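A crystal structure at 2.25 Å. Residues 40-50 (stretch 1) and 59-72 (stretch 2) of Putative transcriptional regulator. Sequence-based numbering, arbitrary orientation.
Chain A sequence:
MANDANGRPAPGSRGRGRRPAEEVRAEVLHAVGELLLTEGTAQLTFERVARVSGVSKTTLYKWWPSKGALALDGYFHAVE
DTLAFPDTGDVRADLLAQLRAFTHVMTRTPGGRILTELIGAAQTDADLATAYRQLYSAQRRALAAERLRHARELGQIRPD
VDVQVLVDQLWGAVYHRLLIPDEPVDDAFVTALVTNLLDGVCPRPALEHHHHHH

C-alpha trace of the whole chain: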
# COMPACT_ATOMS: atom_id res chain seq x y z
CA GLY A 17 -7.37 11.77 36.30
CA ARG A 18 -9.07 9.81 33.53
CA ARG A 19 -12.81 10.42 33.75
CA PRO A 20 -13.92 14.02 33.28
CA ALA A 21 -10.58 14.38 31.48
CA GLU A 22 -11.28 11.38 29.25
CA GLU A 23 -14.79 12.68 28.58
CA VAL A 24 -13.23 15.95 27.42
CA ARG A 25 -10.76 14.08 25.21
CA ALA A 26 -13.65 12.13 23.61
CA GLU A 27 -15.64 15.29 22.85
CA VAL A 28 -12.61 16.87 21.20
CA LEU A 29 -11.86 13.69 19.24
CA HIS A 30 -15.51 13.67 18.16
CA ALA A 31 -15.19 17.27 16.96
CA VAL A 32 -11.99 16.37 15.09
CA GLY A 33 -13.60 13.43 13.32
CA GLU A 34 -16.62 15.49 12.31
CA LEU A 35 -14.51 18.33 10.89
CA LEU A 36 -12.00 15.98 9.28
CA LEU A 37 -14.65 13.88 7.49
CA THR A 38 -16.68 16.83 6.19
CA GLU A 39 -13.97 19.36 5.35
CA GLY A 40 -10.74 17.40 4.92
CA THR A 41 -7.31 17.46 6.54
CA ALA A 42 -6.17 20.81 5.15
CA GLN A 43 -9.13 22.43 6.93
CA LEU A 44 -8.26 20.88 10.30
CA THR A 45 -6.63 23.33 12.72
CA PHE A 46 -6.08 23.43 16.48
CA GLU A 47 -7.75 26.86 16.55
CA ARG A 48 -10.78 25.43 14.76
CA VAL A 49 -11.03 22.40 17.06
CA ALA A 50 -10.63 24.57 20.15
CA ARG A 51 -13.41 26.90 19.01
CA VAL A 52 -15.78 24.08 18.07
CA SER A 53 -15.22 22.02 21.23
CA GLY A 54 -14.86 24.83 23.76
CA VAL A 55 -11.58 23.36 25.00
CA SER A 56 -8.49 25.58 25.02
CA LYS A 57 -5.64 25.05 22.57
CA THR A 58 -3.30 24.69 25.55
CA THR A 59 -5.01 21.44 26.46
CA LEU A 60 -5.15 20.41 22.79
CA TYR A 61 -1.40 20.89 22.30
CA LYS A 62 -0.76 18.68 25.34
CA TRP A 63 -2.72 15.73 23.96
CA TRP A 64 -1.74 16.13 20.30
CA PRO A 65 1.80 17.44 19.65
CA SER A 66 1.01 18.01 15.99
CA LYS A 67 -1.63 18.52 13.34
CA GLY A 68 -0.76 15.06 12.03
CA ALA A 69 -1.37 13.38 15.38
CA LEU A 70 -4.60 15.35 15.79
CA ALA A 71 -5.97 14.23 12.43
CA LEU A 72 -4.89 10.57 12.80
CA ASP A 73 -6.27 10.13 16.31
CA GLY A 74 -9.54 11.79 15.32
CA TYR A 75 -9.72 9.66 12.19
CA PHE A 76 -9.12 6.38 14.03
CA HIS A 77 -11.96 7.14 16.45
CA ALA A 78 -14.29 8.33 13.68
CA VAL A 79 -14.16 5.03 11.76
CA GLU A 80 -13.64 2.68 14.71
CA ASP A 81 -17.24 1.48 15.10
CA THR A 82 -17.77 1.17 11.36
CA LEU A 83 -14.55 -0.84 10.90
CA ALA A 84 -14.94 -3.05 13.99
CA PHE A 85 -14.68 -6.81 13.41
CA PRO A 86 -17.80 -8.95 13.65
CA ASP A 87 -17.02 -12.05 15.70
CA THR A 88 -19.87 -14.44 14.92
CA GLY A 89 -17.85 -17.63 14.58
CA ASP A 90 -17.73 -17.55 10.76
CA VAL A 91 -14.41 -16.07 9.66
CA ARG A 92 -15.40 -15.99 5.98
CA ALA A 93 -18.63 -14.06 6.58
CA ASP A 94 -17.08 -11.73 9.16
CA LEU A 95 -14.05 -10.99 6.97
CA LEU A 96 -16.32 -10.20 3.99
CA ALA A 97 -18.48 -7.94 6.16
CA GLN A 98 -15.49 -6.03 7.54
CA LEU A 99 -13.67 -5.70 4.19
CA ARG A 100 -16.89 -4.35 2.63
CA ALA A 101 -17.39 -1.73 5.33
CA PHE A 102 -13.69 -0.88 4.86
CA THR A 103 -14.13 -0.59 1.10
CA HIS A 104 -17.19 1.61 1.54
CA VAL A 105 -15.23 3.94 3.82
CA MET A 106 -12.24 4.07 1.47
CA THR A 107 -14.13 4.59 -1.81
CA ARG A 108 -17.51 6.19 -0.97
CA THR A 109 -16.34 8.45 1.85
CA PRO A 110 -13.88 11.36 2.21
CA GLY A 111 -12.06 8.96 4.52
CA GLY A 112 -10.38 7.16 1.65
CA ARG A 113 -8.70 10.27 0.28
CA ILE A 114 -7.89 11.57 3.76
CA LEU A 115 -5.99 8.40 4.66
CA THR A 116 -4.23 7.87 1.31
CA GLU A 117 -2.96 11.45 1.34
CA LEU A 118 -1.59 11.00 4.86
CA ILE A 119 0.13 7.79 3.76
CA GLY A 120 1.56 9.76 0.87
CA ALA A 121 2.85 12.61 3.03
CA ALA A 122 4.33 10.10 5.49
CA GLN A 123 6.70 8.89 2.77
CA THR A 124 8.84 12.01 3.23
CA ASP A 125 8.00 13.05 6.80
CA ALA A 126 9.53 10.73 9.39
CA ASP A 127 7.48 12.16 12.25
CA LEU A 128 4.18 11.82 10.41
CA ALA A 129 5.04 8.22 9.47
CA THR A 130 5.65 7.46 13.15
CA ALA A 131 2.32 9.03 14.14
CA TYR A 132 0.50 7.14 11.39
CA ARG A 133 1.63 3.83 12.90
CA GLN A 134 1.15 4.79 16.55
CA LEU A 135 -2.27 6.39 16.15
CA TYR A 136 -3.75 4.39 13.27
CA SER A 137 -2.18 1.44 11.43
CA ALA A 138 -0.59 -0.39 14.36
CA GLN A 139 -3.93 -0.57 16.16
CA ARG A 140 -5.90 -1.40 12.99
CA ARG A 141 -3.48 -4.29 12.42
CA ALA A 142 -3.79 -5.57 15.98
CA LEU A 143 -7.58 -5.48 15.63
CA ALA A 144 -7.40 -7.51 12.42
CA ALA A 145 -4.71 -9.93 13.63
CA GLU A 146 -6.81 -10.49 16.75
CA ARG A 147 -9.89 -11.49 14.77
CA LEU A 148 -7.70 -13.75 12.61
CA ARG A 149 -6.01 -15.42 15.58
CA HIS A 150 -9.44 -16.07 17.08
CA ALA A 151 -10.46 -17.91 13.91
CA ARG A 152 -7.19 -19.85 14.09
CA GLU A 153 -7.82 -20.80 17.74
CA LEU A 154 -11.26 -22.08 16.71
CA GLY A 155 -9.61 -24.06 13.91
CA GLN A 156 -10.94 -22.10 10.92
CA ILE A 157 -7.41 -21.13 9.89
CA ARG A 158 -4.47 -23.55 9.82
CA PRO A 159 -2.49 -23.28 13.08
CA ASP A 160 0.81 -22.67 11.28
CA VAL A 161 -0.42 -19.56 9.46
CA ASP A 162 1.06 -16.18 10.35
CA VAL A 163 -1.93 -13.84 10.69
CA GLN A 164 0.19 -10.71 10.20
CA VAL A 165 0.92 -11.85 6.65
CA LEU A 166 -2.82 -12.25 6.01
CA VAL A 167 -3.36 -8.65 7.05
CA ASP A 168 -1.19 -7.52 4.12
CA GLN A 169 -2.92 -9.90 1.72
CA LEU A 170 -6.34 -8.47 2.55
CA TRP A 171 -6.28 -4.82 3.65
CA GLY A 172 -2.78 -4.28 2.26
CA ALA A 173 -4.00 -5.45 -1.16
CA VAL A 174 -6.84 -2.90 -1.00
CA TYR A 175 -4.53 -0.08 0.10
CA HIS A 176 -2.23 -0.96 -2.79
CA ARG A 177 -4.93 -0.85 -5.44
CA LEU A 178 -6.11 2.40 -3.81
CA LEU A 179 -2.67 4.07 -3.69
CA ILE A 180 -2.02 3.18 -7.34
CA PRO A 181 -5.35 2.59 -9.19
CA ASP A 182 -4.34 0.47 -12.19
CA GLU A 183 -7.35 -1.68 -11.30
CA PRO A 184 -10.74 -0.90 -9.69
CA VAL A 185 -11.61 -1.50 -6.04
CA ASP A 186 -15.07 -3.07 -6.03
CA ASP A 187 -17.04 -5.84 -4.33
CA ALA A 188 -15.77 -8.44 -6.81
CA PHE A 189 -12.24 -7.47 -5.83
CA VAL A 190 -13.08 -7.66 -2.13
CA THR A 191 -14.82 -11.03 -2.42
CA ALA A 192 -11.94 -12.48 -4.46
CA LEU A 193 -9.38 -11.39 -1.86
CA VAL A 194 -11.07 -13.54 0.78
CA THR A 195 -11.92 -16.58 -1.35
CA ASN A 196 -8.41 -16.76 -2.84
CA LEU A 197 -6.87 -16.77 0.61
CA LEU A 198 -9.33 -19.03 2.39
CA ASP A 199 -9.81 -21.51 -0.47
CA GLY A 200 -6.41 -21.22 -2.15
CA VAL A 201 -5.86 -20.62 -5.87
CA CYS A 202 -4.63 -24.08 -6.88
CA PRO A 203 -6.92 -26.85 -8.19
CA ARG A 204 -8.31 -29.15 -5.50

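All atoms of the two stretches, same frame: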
# COMPACT_ATOMS: atom_id res chain seq x y z
N GLY A 40 -12.07 17.82 5.33
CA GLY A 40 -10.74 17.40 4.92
C GLY A 40 -9.62 17.81 5.87
O GLY A 40 -9.79 18.68 6.72
N THR A 41 -8.46 17.20 5.69
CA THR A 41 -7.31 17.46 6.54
C THR A 41 -6.74 18.87 6.48
O THR A 41 -6.31 19.41 7.51
CB THR A 41 -6.17 16.47 6.21
OG1 THR A 41 -6.68 15.14 6.26
CG2 THR A 41 -5.03 16.61 7.21
N ALA A 42 -6.72 19.47 5.29
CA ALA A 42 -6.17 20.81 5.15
C ALA A 42 -6.96 21.82 5.98
O ALA A 42 -6.41 22.81 6.46
CB ALA A 42 -6.18 21.22 3.66
N GLN A 43 -8.25 21.55 6.17
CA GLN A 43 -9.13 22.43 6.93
C GLN A 43 -9.00 22.26 8.44
O GLN A 43 -9.43 23.12 9.21
CB GLN A 43 -10.59 22.19 6.53
CG GLN A 43 -10.96 22.73 5.15
CD GLN A 43 -10.97 24.25 5.12
OE1 GLN A 43 -9.95 24.89 4.82
NE2 GLN A 43 -12.12 24.83 5.46
N LEU A 44 -8.41 21.14 8.87
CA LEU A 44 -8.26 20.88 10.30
C LEU A 44 -7.18 21.75 10.94
O LEU A 44 -6.03 21.76 10.50
CB LEU A 44 -7.93 19.41 10.53
CG LEU A 44 -7.81 18.95 11.99
CD1 LEU A 44 -9.16 19.10 12.68
CD2 LEU A 44 -7.34 17.50 12.04
N THR A 45 -7.57 22.48 11.99
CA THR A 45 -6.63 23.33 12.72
C THR A 45 -6.93 23.23 14.22
O THR A 45 -8.06 22.97 14.62
CB THR A 45 -6.74 24.82 12.33
OG1 THR A 45 -8.01 25.33 12.76
CG2 THR A 45 -6.61 25.01 10.82
N PHE A 46 -5.91 23.46 15.03
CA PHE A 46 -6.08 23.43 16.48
C PHE A 46 -7.03 24.55 16.91
O PHE A 46 -7.87 24.36 17.79
CB PHE A 46 -4.71 23.59 17.16
CG PHE A 46 -3.90 22.33 17.20
CD1 PHE A 46 -3.99 21.46 18.28
CD2 PHE A 46 -3.05 22.00 16.15
CE1 PHE A 46 -3.24 20.28 18.33
CE2 PHE A 46 -2.30 20.82 16.17
CZ PHE A 46 -2.39 19.96 17.27
N GLU A 47 -6.91 25.70 16.26
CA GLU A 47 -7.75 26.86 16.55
C GLU A 47 -9.22 26.56 16.25
O GLU A 47 -10.12 27.00 16.96
CB GLU A 47 -7.31 28.07 15.72
CG GLU A 47 -6.64 29.19 16.51
CD GLU A 47 -5.18 29.40 16.14
OE1 GLU A 47 -4.59 30.41 16.59
OE2 GLU A 47 -4.62 28.55 15.41
N ARG A 48 -9.44 25.80 15.18
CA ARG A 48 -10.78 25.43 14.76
C ARG A 48 -11.38 24.41 15.73
O ARG A 48 -12.54 24.52 16.13
CB ARG A 48 -10.71 24.84 13.34
CG ARG A 48 -12.03 24.47 12.71
CD ARG A 48 -12.76 25.66 12.12
NE ARG A 48 -14.02 25.23 11.51
CZ ARG A 48 -14.13 24.74 10.28
NH1 ARG A 48 -13.06 24.63 9.50
NH2 ARG A 48 -15.32 24.35 9.83
N VAL A 49 -10.58 23.42 16.12
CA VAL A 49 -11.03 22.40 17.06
C VAL A 49 -11.32 23.02 18.43
O VAL A 49 -12.31 22.68 19.08
CB VAL A 49 -9.97 21.29 17.23
CG1 VAL A 49 -10.37 20.35 18.37
CG2 VAL A 49 -9.82 20.51 15.92
N ALA A 50 -10.45 23.92 18.86
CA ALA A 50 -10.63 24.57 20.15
C ALA A 50 -11.92 25.38 20.18
O ALA A 50 -12.65 25.36 21.16
CB ALA A 50 -9.44 25.47 20.45
N THR A 59 -4.70 22.82 26.16
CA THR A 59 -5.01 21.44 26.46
C THR A 59 -4.83 20.59 25.20
O THR A 59 -4.31 19.48 25.27
CB THR A 59 -6.45 21.32 26.96
OG1 THR A 59 -6.65 22.22 28.06
CG2 THR A 59 -6.73 19.91 27.42
N LEU A 60 -5.26 21.12 24.06
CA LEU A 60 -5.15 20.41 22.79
C LEU A 60 -3.69 20.08 22.47
O LEU A 60 -3.36 18.94 22.14
CB LEU A 60 -5.74 21.27 21.67
CG LEU A 60 -7.20 21.06 21.24
CD1 LEU A 60 -8.09 20.67 22.41
CD2 LEU A 60 -7.69 22.33 20.57
N TYR A 61 -2.83 21.08 22.57
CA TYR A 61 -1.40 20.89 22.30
C TYR A 61 -0.79 19.80 23.18
O TYR A 61 0.10 19.07 22.75
CB TYR A 61 -0.66 22.22 22.50
CG TYR A 61 -0.92 23.25 21.42
CD1 TYR A 61 -0.82 24.61 21.69
CD2 TYR A 61 -1.24 22.86 20.12
CE1 TYR A 61 -1.04 25.57 20.69
CE2 TYR A 61 -1.46 23.80 19.11
CZ TYR A 61 -1.36 25.15 19.41
OH TYR A 61 -1.58 26.09 18.42
N LYS A 62 -1.27 19.69 24.42
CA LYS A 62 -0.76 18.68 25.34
C LYS A 62 -1.08 17.26 24.89
O LYS A 62 -0.24 16.35 25.01
CB LYS A 62 -1.35 18.87 26.74
CG LYS A 62 -1.00 20.18 27.43
CD LYS A 62 -1.63 20.19 28.81
CE LYS A 62 -1.42 21.51 29.54
NZ LYS A 62 -2.12 21.47 30.86
N TRP A 63 -2.30 17.06 24.40
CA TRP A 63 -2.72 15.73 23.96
C TRP A 63 -2.28 15.37 22.54
O TRP A 63 -2.06 14.20 22.24
CB TRP A 63 -4.24 15.61 24.06
CG TRP A 63 -4.77 15.65 25.45
CD1 TRP A 63 -4.13 15.21 26.58
CD2 TRP A 63 -6.07 16.08 25.86
NE1 TRP A 63 -4.96 15.33 27.66
CE2 TRP A 63 -6.16 15.86 27.26
CE3 TRP A 63 -7.17 16.63 25.19
CZ2 TRP A 63 -7.30 16.17 27.99
CZ3 TRP A 63 -8.31 16.93 25.92
CH2 TRP A 63 -8.37 16.70 27.31
N TRP A 64 -2.16 16.37 21.68
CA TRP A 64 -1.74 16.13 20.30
C TRP A 64 -0.64 17.11 19.93
O TRP A 64 -0.90 18.27 19.60
CB TRP A 64 -2.93 16.27 19.35
CG TRP A 64 -4.02 15.30 19.68
CD1 TRP A 64 -4.03 13.96 19.41
CD2 TRP A 64 -5.21 15.57 20.42
NE1 TRP A 64 -5.16 13.38 19.94
CE2 TRP A 64 -5.90 14.34 20.58
CE3 TRP A 64 -5.77 16.72 20.98
CZ2 TRP A 64 -7.11 14.24 21.26
CZ3 TRP A 64 -6.97 16.62 21.67
CH2 TRP A 64 -7.63 15.39 21.80
N PRO A 65 0.61 16.65 19.97
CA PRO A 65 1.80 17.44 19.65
C PRO A 65 1.86 18.00 18.24
O PRO A 65 2.67 18.87 17.95
CB PRO A 65 2.94 16.48 19.95
CG PRO A 65 2.35 15.15 19.55
CD PRO A 65 0.98 15.24 20.20
N SER A 66 1.00 17.51 17.35
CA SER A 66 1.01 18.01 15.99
C SER A 66 -0.31 17.85 15.27
O SER A 66 -1.19 17.10 15.70
CB SER A 66 2.09 17.30 15.17
OG SER A 66 1.69 15.97 14.87
N LYS A 67 -0.44 18.57 14.17
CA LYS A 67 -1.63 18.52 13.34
C LYS A 67 -1.82 17.08 12.85
O LYS A 67 -2.94 16.57 12.79
CB LYS A 67 -1.44 19.49 12.17
CG LYS A 67 -2.28 19.23 10.93
CD LYS A 67 -3.75 19.48 11.16
CE LYS A 67 -4.50 19.38 9.84
NZ LYS A 67 -4.04 20.41 8.88
N GLY A 68 -0.71 16.43 12.50
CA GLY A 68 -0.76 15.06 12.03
C GLY A 68 -1.35 14.12 13.06
O GLY A 68 -2.24 13.33 12.75
N ALA A 69 -0.87 14.22 14.30
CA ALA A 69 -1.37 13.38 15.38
C ALA A 69 -2.84 13.68 15.66
O ALA A 69 -3.62 12.77 15.97
CB ALA A 69 -0.56 13.61 16.65
N LEU A 70 -3.22 14.95 15.55
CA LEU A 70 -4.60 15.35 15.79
C LEU A 70 -5.52 14.70 14.76
O LEU A 70 -6.53 14.09 15.12
CB LEU A 70 -4.74 16.87 15.71
CG LEU A 70 -6.13 17.43 16.00
CD1 LEU A 70 -6.50 17.17 17.46
CD2 LEU A 70 -6.15 18.92 15.72
N ALA A 71 -5.17 14.81 13.49
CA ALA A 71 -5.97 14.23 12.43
C ALA A 71 -6.06 12.71 12.53
O ALA A 71 -7.16 12.15 12.45
CB ALA A 71 -5.40 14.63 11.08
N LEU A 72 -4.92 12.04 12.71
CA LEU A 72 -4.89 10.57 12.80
C LEU A 72 -5.69 10.01 13.96
O LEU A 72 -6.42 9.03 13.80
CB LEU A 72 -3.44 10.05 12.91
CG LEU A 72 -2.55 9.77 11.69
CD1 LEU A 72 -3.35 9.05 10.61
CD2 LEU A 72 -1.97 11.04 11.15

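A side chain's rotamer is best understood from what its far end reaches, and the contact between residues 40-50 and 59-72 of this putative transcriptional regulator illustrates the principle well. Phe-46, in the first turn of its helix, points toward the other stretch with chi1 at -80° (m) and chi2 at -91°, which places its ring as a knob among Leu-60, Tyr-61, Lys-67 and Leu-70. One face receives Leu-70 CD2, 4.0 Å from the ring centroid and almost on the ring normal, a CH-pi contact. Over the opposite face lies Tyr-61, whose CE2 is 3.4 Å from Phe-46 CG; the two rings meet obliquely, at 52°. The edge meets backbone as well as side chain, with Phe-46 CZ 3.2 Å from Trp-64 O.

Leu-70, in the t,p conformation, also brings CD2 to 4.0 Å from Val-49 CG2. Leu-60 departs from the usual wells (chi1 -95°, chi2 34°), and in this pose its CD2 packs 3.6 Å from Ala-50 CB.

Lys-67 shows the principle in polar form. Its CB points sideways, yet the t,p,t,m chain brings its end nearer, so that NZ donates weak hydrogen bonds to Thr-41 O (2.8 Å) and Leu-44 O (2.9 Å). Along the way its aliphatic portion covers Leu-44, with CE 3.5 Å from Leu-44 CB.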